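Local coordinates for protein arsenate reductase (ArsC) (Archaeoglobus fulgidus, PDB 1Y1L) that probably reduces arsenate to arsenite in arsenic detoxification, and belongs to the low molecular weight phosphotyrosine protein phosphatase family, at residues N9-V14 and E42-L47; M15-F20 and W27-A32; E97-K102 and R108-E113. One frame throughout, in Å; residues are numbered along the deposited sequence.

From the N terminus, the chain runs through strand 2-6 into the loop 7-11 and helix 12-21, then returns in strand 29-33. Contact 2 closes the short connection between helix 12-21 and strand 29-33 by laying residues 15-20 against residues 27-32. It is nested inside the wider loop that contact 1 closes when helix 42-49 reaches back to the loop before helix 12-21. Contact 3 follows in series, joining the loop after strand 91-95 to helix 106-121. Helix 12-21 serves both contacts 1 and 2, and Met15 touches Val44 of contact 1 and Leu111 of contact 3. Arg12, in the first turn of this helix, packs on Asn98 and Pro99 of contact 3.

Contact 1: N9-V14 and E42-L47; sequences NTARSV and ETVKRL
Val44 and Ala11 carry the apolar contact between the two segments, their CA atoms 5.9 Å apart. Val44 points its side chain from helix 42-49 at the turn ahead of helix 12-21, and its CG2 methyl meets Ala11 CB at 3.3 Å. Its chi1 of 179° sets CG1 anti to the backbone N and leaves CG2 beside that N, where it meets the Ala11 methyl. The other methyl, CG1, lies 4.1 Å from Ala11 O. A branched valine fills this buried spot with two methyls, while the single methyl of Ala11 suits backbones that run so near each other at their CA atoms. Tyr107 also packs on Val44.

No hydrogen bond crosses the contact; the polar side chains pair within 42-47 or outside the two segments. On the outer side of helix 42-49, Lys45 NZ forms a salt bridge with Glu42 OE2 at 3.4 Å, and as a hydrogen bond the pair is weak. Thr43 OG1 bonds to Asp103. Arg12, pointing away from helix 42-49, makes a salt bridge through NH1 with Glu78.

Ala11 is the N-cap of helix 12-21, and Arg12 and Ser13 end the CX5R(S/T) signature of the family. Residues 9-13 are therefore the C-terminal part of the phosphatase-type P-loop, which starts at the end of strand 2-6 and in relatives cradles an oxyanion; here helix 42-49 packs against its flank.

Contact 2: M15-F20 and W27-A32; sequences MAEALF and WKAESA
Phe20 reaches from helix 12-21 across Ala29 to the backbone leading into strand 29-33. Its chi1 of -172° puts CG anti to the backbone N and swings the ring toward the strand. CB begins the contact, 4.0 Å from Ala29 CB, and CG lies scarcely nearer to the same methyl. One bond further out, CD2 is 3.5 Å from Ala29 CB, which approaches the ring obliquely. CE2 meets two partners: the carbonyl Lys28 O at 3.6 Å, also oblique to the ring, and Trp27 CB at 3.7 Å. That methylene sits at the ring edge, near its plane, and CZ touches it as well, while the indole of Trp27 leads away. Phe20 also meets the ring of Phe4 on the neighbouring strand 2-6. A large flat ring suits the space between helix and sheet, and the small Ala29 gives it room.

Helix 12-21 is the crossover of the beta-alpha-beta unit whose strands are 2-6 and 29-33. Segments 15-20 and 29-32 run antiparallel, at 176°, with their axes 7.5 Å apart at closest approach.

One turn before Phe20, Glu17 extends its chain over the strand. Ser31 OG donates a hydrogen bond to Glu17 OE2 at 2.8 Å, meeting the carboxylate from above its plane, 51° out of it. Glu17 OE1 lies 3.5 Å from Glu30 CA. It also comes near Ala29 O, but both are acceptors and no bond forms. A serine on the helix-facing side of the strand suits the place, since its short side chain offers a donor to the carboxylate that reaches down to it. The Glu30 carboxylate finds its partners elsewhere, in salt bridges from OE2 to Arg60 and Lys1.

Contact 3: E97-K102 and R108-E113; sequences ENPAGK and RRVLAE
Glu97 OE2 lies over one face of the Arg109 guanidinium and makes a salt bridge to Arg109 NH2 at 2.8 Å. With the acceptor over the face and not along an N-H, the attraction is probably mainly one of charge. The two flat groups are not coplanar: carboxylate and guanidinium planes stand 59° apart, and the side chains cross at about a right angle. Glu97 runs extended beyond CG, whereas Arg109 bends at chi2 and chi3 to bring NH2 round to it. Long charged chains suit this pair because both lie toward the surface.

Residues 97-102 belong to the loop that connects strand 91-95 to helix 106-121, and the contact folds that loop back on its own helix. The sequence Asn98-Pro99-Ala100-Gly101 is consistent with the loop that carries an Asp-Pro pair in relatives, with asparagine here in place of the aspartate.

Beneath the salt bridge, Val110 supplies the apolar part. Its CG2 touches Pro99 CB at 3.7 Å and Glu97 O at 3.4 Å, while CG1 reaches Pro99 CD at 4.1 Å. The rigid proline ring offers a firm apolar surface to this buried valine.

Contact 1: N9-V14 and E42-L47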
loop_
_atom_site.group_PDB
_atom_site.type_symbol
_atom_site.label_atom_id
_atom_site.label_comp_id
_atom_site.label_asym_id
_atom_site.label_seq_id
_atom_site.Cartn_x
_atom_site.Cartn_y
_atom_site.Cartn_z
ATOM N N ASN A 9 16.861 -8.433 8.648
ATOM C CA ASN A 9 17.889 -8.997 7.741
ATOM C C ASN A 9 19.023 -9.782 8.412
ATOM O O ASN A 9 20.198 -9.397 8.356
ATOM C CB ASN A 9 18.507 -7.903 6.853
ATOM C CG ASN A 9 19.604 -8.443 5.922
ATOM O OD1 ASN A 9 20.504 -7.708 5.510
ATOM N ND2 ASN A 9 19.547 -9.738 5.615
ATOM N N THR A 10 18.687 -10.931 8.979
ATOM C CA THR A 10 19.691 -11.728 9.661
ATOM C C THR A 10 19.587 -13.207 9.292
ATOM O O THR A 10 20.594 -13.915 9.260
ATOM C CB THR A 10 19.555 -11.553 11.190
ATOM O OG1 THR A 10 19.787 -10.185 11.558
ATOM C CG2 THR A 10 20.542 -12.403 11.913
ATOM N N ALA A 11 18.376 -13.657 8.969
ATOM C CA ALA A 11 18.144 -15.052 8.624
ATOM C C ALA A 11 17.479 -15.298 7.269
ATOM O O ALA A 11 18.161 -15.571 6.281
ATOM C CB ALA A 11 17.336 -15.719 9.721
ATOM N N ARG A 12 16.145 -15.268 7.254
ATOM C CA ARG A 12 15.351 -15.505 6.046
ATOM C C ARG A 12 15.857 -14.760 4.814
ATOM O O ARG A 12 16.026 -15.339 3.745
ATOM C CB ARG A 12 13.888 -15.141 6.299
ATOM C CG ARG A 12 13.345 -15.740 7.564
ATOM C CD ARG A 12 11.844 -15.938 7.530
ATOM N NE ARG A 12 11.072 -14.703 7.650
ATOM C CZ ARG A 12 11.202 -13.805 8.625
ATOM N NH1 ARG A 12 10.430 -12.726 8.639
ATOM N NH2 ARG A 12 12.122 -13.958 9.567
ATOM N N SER A 13 16.063 -13.465 4.968
ATOM C CA SER A 13 16.540 -12.635 3.884
ATOM C C SER A 13 17.752 -13.306 3.298
ATOM O O SER A 13 17.819 -13.601 2.107
ATOM C CB SER A 13 16.941 -11.283 4.456
ATOM O OG SER A 13 16.065 -10.923 5.516
ATOM N N VAL A 14 18.676 -13.617 4.184
ATOM C CA VAL A 14 19.917 -14.253 3.808
ATOM C C VAL A 14 19.744 -15.662 3.259
ATOM O O VAL A 14 20.523 -16.088 2.422
ATOM C CB VAL A 14 20.874 -14.311 5.000
ATOM C CG1 VAL A 14 22.219 -14.854 4.556
ATOM C CG2 VAL A 14 21.007 -12.928 5.644
ATOM N N GLU A 42 23.623 -17.122 13.413
ATOM C CA GLU A 42 24.579 -18.212 13.491
ATOM C C GLU A 42 23.919 -19.540 13.121
ATOM O O GLU A 42 24.581 -20.439 12.598
ATOM C CB GLU A 42 25.193 -18.272 14.887
ATOM C CG GLU A 42 25.830 -16.952 15.337
ATOM C CD GLU A 42 26.945 -16.456 14.406
ATOM O OE1 GLU A 42 27.783 -17.276 13.965
ATOM O OE2 GLU A 42 26.991 -15.235 14.127
ATOM N N THR A 43 22.621 -19.662 13.388
ATOM C CA THR A 43 21.899 -20.882 13.053
ATOM C C THR A 43 21.830 -21.011 11.551
ATOM O O THR A 43 21.926 -22.114 10.994
ATOM C CB THR A 43 20.475 -20.836 13.557
ATOM O OG1 THR A 43 20.489 -20.489 14.943
ATOM C CG2 THR A 43 19.806 -22.191 13.380
ATOM N N VAL A 44 21.628 -19.863 10.909
ATOM C CA VAL A 44 21.519 -19.779 9.460
ATOM C C VAL A 44 22.813 -20.106 8.743
ATOM O O VAL A 44 22.823 -20.929 7.825
ATOM C CB VAL A 44 21.059 -18.385 9.010
ATOM C CG1 VAL A 44 20.994 -18.326 7.490
ATOM C CG2 VAL A 44 19.698 -18.084 9.590
ATOM N N LYS A 45 23.886 -19.421 9.123
ATOM C CA LYS A 45 25.163 -19.662 8.479
ATOM C C LYS A 45 25.612 -21.098 8.670
ATOM O O LYS A 45 26.332 -21.641 7.832
ATOM C CB LYS A 45 26.229 -18.674 8.956
ATOM C CG LYS A 45 26.479 -18.657 10.424
ATOM C CD LYS A 45 27.612 -17.707 10.761
ATOM C CE LYS A 45 27.235 -16.269 10.490
ATOM N NZ LYS A 45 28.275 -15.331 10.987
ATOM N N ARG A 46 25.188 -21.696 9.783
ATOM C CA ARG A 46 25.515 -23.076 10.101
ATOM C C ARG A 46 24.701 -23.930 9.159
ATOM O O ARG A 46 25.229 -24.804 8.482
ATOM C CB ARG A 46 25.129 -23.408 11.549
ATOM C CG ARG A 46 25.153 -24.908 11.876
ATOM C CD ARG A 46 24.255 -25.229 13.056
ATOM N NE ARG A 46 23.908 -26.652 13.129
ATOM C CZ ARG A 46 22.745 -27.124 13.587
ATOM N NH1 ARG A 46 22.525 -28.432 13.618
ATOM N NH2 ARG A 46 21.790 -26.298 14.007
ATOM N N LEU A 47 23.402 -23.674 9.142
ATOM C CA LEU A 47 22.475 -24.406 8.292
ATOM C C LEU A 47 22.812 -24.339 6.795
ATOM O O LEU A 47 22.592 -25.302 6.052
ATOM C CB LEU A 47 21.051 -23.904 8.555
ATOM C CG LEU A 47 20.164 -24.729 9.498
ATOM C CD1 LEU A 47 20.957 -25.316 10.624
ATOM C CD2 LEU A 47 19.047 -23.849 10.020
#

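Contact 2: M15-F20 and W27-A32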
loop_
_atom_site.group_PDB
_atom_site.type_symbol
_atom_site.label_atom_id
_atom_site.label_comp_id
_atom_site.label_asym_id
_atom_site.label_seq_id
_atom_site.Cartn_x
_atom_site.Cartn_y
_atom_site.Cartn_z
ATOM N N MET A 15 18.784 -16.411 3.784
ATOM C CA MET A 15 18.575 -17.768 3.308
ATOM C C MET A 15 18.121 -17.762 1.862
ATOM O O MET A 15 18.724 -18.429 1.020
ATOM C CB MET A 15 17.545 -18.520 4.165
ATOM C CG MET A 15 18.023 -18.904 5.565
ATOM S SD MET A 15 16.741 -19.715 6.569
ATOM C CE MET A 15 17.689 -20.883 7.514
ATOM N N ALA A 16 17.042 -17.034 1.583
ATOM C CA ALA A 16 16.492 -16.960 0.234
ATOM C C ALA A 16 17.552 -16.572 -0.799
ATOM O O ALA A 16 17.598 -17.149 -1.894
ATOM C CB ALA A 16 15.333 -15.999 0.197
ATOM N N GLU A 17 18.393 -15.599 -0.444
ATOM C CA GLU A 17 19.456 -15.148 -1.328
ATOM C C GLU A 17 20.339 -16.313 -1.757
ATOM O O GLU A 17 20.398 -16.656 -2.935
ATOM C CB GLU A 17 20.293 -14.074 -0.640
ATOM C CG GLU A 17 21.548 -13.701 -1.378
ATOM C CD GLU A 17 22.321 -12.571 -0.700
ATOM O OE1 GLU A 17 23.098 -11.872 -1.397
ATOM O OE2 GLU A 17 22.164 -12.377 0.532
ATOM N N ALA A 18 20.999 -16.930 -0.778
ATOM C CA ALA A 18 21.909 -18.054 -0.998
ATOM C C ALA A 18 21.286 -19.212 -1.773
ATOM O O ALA A 18 21.943 -19.817 -2.623
ATOM C CB ALA A 18 22.459 -18.540 0.331
ATOM N N LEU A 19 20.045 -19.552 -1.448
ATOM C CA LEU A 19 19.353 -20.630 -2.134
ATOM C C LEU A 19 19.022 -20.261 -3.579
ATOM O O LEU A 19 19.071 -21.103 -4.490
ATOM C CB LEU A 19 18.079 -20.964 -1.382
ATOM C CG LEU A 19 18.378 -21.653 -0.066
ATOM C CD1 LEU A 19 17.158 -21.586 0.792
ATOM C CD2 LEU A 19 18.776 -23.096 -0.312
ATOM N N PHE A 20 18.615 -19.010 -3.758
ATOM C CA PHE A 20 18.275 -18.487 -5.067
ATOM C C PHE A 20 19.490 -18.653 -5.973
ATOM O O PHE A 20 19.430 -19.334 -7.000
ATOM C CB PHE A 20 17.908 -16.999 -4.949
ATOM C CG PHE A 20 17.370 -16.413 -6.204
ATOM C CD1 PHE A 20 16.011 -16.405 -6.445
ATOM C CD2 PHE A 20 18.220 -15.935 -7.169
ATOM C CE1 PHE A 20 15.508 -15.934 -7.632
ATOM C CE2 PHE A 20 17.735 -15.463 -8.356
ATOM C CZ PHE A 20 16.372 -15.462 -8.595
ATOM N N TRP A 27 19.802 -15.096 -13.424
ATOM C CA TRP A 27 19.485 -14.123 -12.382
ATOM C C TRP A 27 20.387 -14.276 -11.171
ATOM O O TRP A 27 20.850 -15.372 -10.852
ATOM C CB TRP A 27 18.064 -14.302 -11.878
ATOM C CG TRP A 27 17.008 -13.782 -12.747
ATOM C CD1 TRP A 27 16.595 -14.301 -13.936
ATOM C CD2 TRP A 27 16.106 -12.726 -12.430
ATOM N NE1 TRP A 27 15.473 -13.648 -14.365
ATOM C CE2 TRP A 27 15.151 -12.673 -13.459
ATOM C CE3 TRP A 27 16.006 -11.821 -11.365
ATOM C CZ2 TRP A 27 14.102 -11.752 -13.457
ATOM C CZ3 TRP A 27 14.965 -10.906 -11.363
ATOM C CH2 TRP A 27 14.026 -10.880 -12.401
ATOM N N LYS A 28 20.599 -13.171 -10.479
ATOM C CA LYS A 28 21.403 -13.179 -9.283
ATOM C C LYS A 28 20.501 -12.650 -8.176
ATOM O O LYS A 28 19.351 -12.295 -8.438
ATOM C CB LYS A 28 22.651 -12.317 -9.464
ATOM C CG LYS A 28 23.720 -12.975 -10.328
ATOM C CD LYS A 28 24.955 -12.090 -10.504
ATOM C CE LYS A 28 25.976 -12.743 -11.432
ATOM N NZ LYS A 28 27.078 -11.813 -11.820
ATOM N N ALA A 29 21.005 -12.597 -6.947
ATOM C CA ALA A 29 20.201 -12.130 -5.832
ATOM C C ALA A 29 20.993 -11.385 -4.784
ATOM O O ALA A 29 22.198 -11.558 -4.653
ATOM C CB ALA A 29 19.473 -13.299 -5.190
ATOM N N GLU A 30 20.302 -10.517 -4.067
ATOM C CA GLU A 30 20.886 -9.744 -2.991
ATOM C C GLU A 30 19.795 -9.666 -1.931
ATOM O O GLU A 30 18.653 -10.084 -2.172
ATOM C CB GLU A 30 21.268 -8.337 -3.459
ATOM C CG GLU A 30 22.436 -8.274 -4.421
ATOM C CD GLU A 30 23.095 -6.902 -4.439
ATOM O OE1 GLU A 30 24.108 -6.708 -3.734
ATOM O OE2 GLU A 30 22.593 -6.002 -5.143
ATOM N N SER A 31 20.139 -9.136 -0.764
ATOM C CA SER A 31 19.176 -9.009 0.316
ATOM C C SER A 31 19.357 -7.696 1.062
ATOM O O SER A 31 20.417 -7.073 0.973
ATOM C CB SER A 31 19.298 -10.202 1.284
ATOM O OG SER A 31 20.634 -10.416 1.733
ATOM N N ALA A 32 18.295 -7.230 1.718
ATOM C CA ALA A 32 18.358 -5.997 2.507
ATOM C C ALA A 32 17.302 -6.017 3.609
ATOM O O ALA A 32 16.370 -6.829 3.564
ATOM C CB ALA A 32 18.162 -4.793 1.627
#

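Contact 3: E97-K102 and R108-E113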
loop_
_atom_site.group_PDB
_atom_site.type_symbol
_atom_site.label_atom_id
_atom_site.label_comp_id
_atom_site.label_asym_id
_atom_site.label_seq_id
_atom_site.Cartn_x
_atom_site.Cartn_y
_atom_site.Cartn_z
ATOM N N GLU A 97 7.242 -17.635 8.528
ATOM C CA GLU A 97 7.430 -17.706 9.975
ATOM C C GLU A 97 8.794 -17.197 10.369
ATOM O O GLU A 97 9.795 -17.596 9.794
ATOM C CB GLU A 97 7.276 -19.159 10.426
ATOM C CG GLU A 97 7.641 -19.448 11.872
ATOM C CD GLU A 97 7.329 -20.880 12.270
ATOM O OE1 GLU A 97 6.963 -21.101 13.442
ATOM O OE2 GLU A 97 7.446 -21.782 11.414
ATOM N N ASN A 98 8.824 -16.316 11.352
ATOM C CA ASN A 98 10.067 -15.739 11.832
ATOM C C ASN A 98 10.756 -16.771 12.725
ATOM O O ASN A 98 10.273 -17.051 13.824
ATOM C CB ASN A 98 9.743 -14.484 12.629
ATOM C CG ASN A 98 10.943 -13.639 12.878
ATOM O OD1 ASN A 98 12.071 -14.025 12.568
ATOM N ND2 ASN A 98 10.718 -12.454 13.420
ATOM N N PRO A 99 11.882 -17.367 12.267
ATOM C CA PRO A 99 12.590 -18.372 13.066
ATOM C C PRO A 99 13.323 -17.820 14.278
ATOM O O PRO A 99 13.595 -18.556 15.222
ATOM C CB PRO A 99 13.564 -18.971 12.058
ATOM C CG PRO A 99 13.945 -17.806 11.264
ATOM C CD PRO A 99 12.601 -17.140 10.999
ATOM N N ALA A 100 13.613 -16.523 14.256
ATOM C CA ALA A 100 14.341 -15.852 15.338
ATOM C C ALA A 100 13.964 -16.249 16.753
ATOM O O ALA A 100 12.824 -16.056 17.193
ATOM C CB ALA A 100 14.240 -14.346 15.189
ATOM N N GLY A 101 14.968 -16.728 17.484
ATOM C CA GLY A 101 14.769 -17.141 18.859
ATOM C C GLY A 101 14.300 -18.572 18.967
ATOM O O GLY A 101 14.859 -19.364 19.732
ATOM N N LYS A 102 13.260 -18.895 18.210
ATOM C CA LYS A 102 12.685 -20.230 18.196
ATOM C C LYS A 102 13.786 -21.285 18.075
ATOM O O LYS A 102 13.692 -22.377 18.638
ATOM C CB LYS A 102 11.716 -20.343 17.019
ATOM C CG LYS A 102 10.555 -19.340 17.068
ATOM C CD LYS A 102 9.351 -19.898 17.829
ATOM C CE LYS A 102 8.320 -18.829 18.127
ATOM N NZ LYS A 102 8.830 -17.863 19.143
ATOM N N ARG A 108 15.286 -24.884 10.294
ATOM C CA ARG A 108 15.347 -25.771 9.145
ATOM C C ARG A 108 14.016 -25.761 8.413
ATOM O O ARG A 108 13.980 -25.775 7.183
ATOM C CB ARG A 108 15.716 -27.195 9.578
ATOM C CG ARG A 108 17.214 -27.399 9.864
ATOM C CD ARG A 108 17.567 -28.879 10.035
ATOM N NE ARG A 108 19.006 -29.128 9.969
ATOM C CZ ARG A 108 19.839 -29.045 11.007
ATOM N NH1 ARG A 108 21.126 -29.294 10.840
ATOM N NH2 ARG A 108 19.393 -28.717 12.217
ATOM N N ARG A 109 12.926 -25.763 9.174
ATOM C CA ARG A 109 11.590 -25.727 8.594
ATOM C C ARG A 109 11.441 -24.440 7.768
ATOM O O ARG A 109 10.882 -24.457 6.665
ATOM C CB ARG A 109 10.536 -25.786 9.701
ATOM C CG ARG A 109 9.112 -26.003 9.223
ATOM C CD ARG A 109 8.262 -24.776 9.505
ATOM N NE ARG A 109 6.940 -25.161 9.992
ATOM C CZ ARG A 109 6.534 -25.036 11.255
ATOM N NH1 ARG A 109 5.311 -25.432 11.590
ATOM N NH2 ARG A 109 7.331 -24.496 12.179
ATOM N N VAL A 110 11.917 -23.326 8.320
ATOM C CA VAL A 110 11.869 -22.038 7.635
ATOM C C VAL A 110 12.725 -22.110 6.383
ATOM O O VAL A 110 12.363 -21.568 5.346
ATOM C CB VAL A 110 12.390 -20.907 8.540
ATOM C CG1 VAL A 110 12.646 -19.647 7.740
ATOM C CG2 VAL A 110 11.392 -20.639 9.642
ATOM N N LEU A 111 13.862 -22.780 6.488
ATOM C CA LEU A 111 14.767 -22.922 5.361
ATOM C C LEU A 111 14.086 -23.641 4.210
ATOM O O LEU A 111 14.226 -23.243 3.055
ATOM C CB LEU A 111 16.006 -23.715 5.777
ATOM C CG LEU A 111 17.028 -23.947 4.668
ATOM C CD1 LEU A 111 17.564 -22.608 4.234
ATOM C CD2 LEU A 111 18.163 -24.829 5.151
ATOM N N ALA A 112 13.387 -24.726 4.532
ATOM C CA ALA A 112 12.706 -25.522 3.532
ATOM C C ALA A 112 11.640 -24.744 2.797
ATOM O O ALA A 112 11.557 -24.849 1.576
ATOM C CB ALA A 112 12.110 -26.755 4.150
ATOM N N GLU A 113 10.801 -24.004 3.523
ATOM C CA GLU A 113 9.738 -23.220 2.893
ATOM C C GLU A 113 10.317 -22.224 1.931
ATOM O O GLU A 113 9.819 -22.058 0.828
ATOM C CB GLU A 113 8.914 -22.474 3.923
ATOM C CG GLU A 113 7.855 -23.322 4.580
ATOM C CD GLU A 113 6.747 -22.483 5.183
ATOM O OE1 GLU A 113 6.080 -21.745 4.418
ATOM O OE2 GLU A 113 6.544 -22.563 6.416
#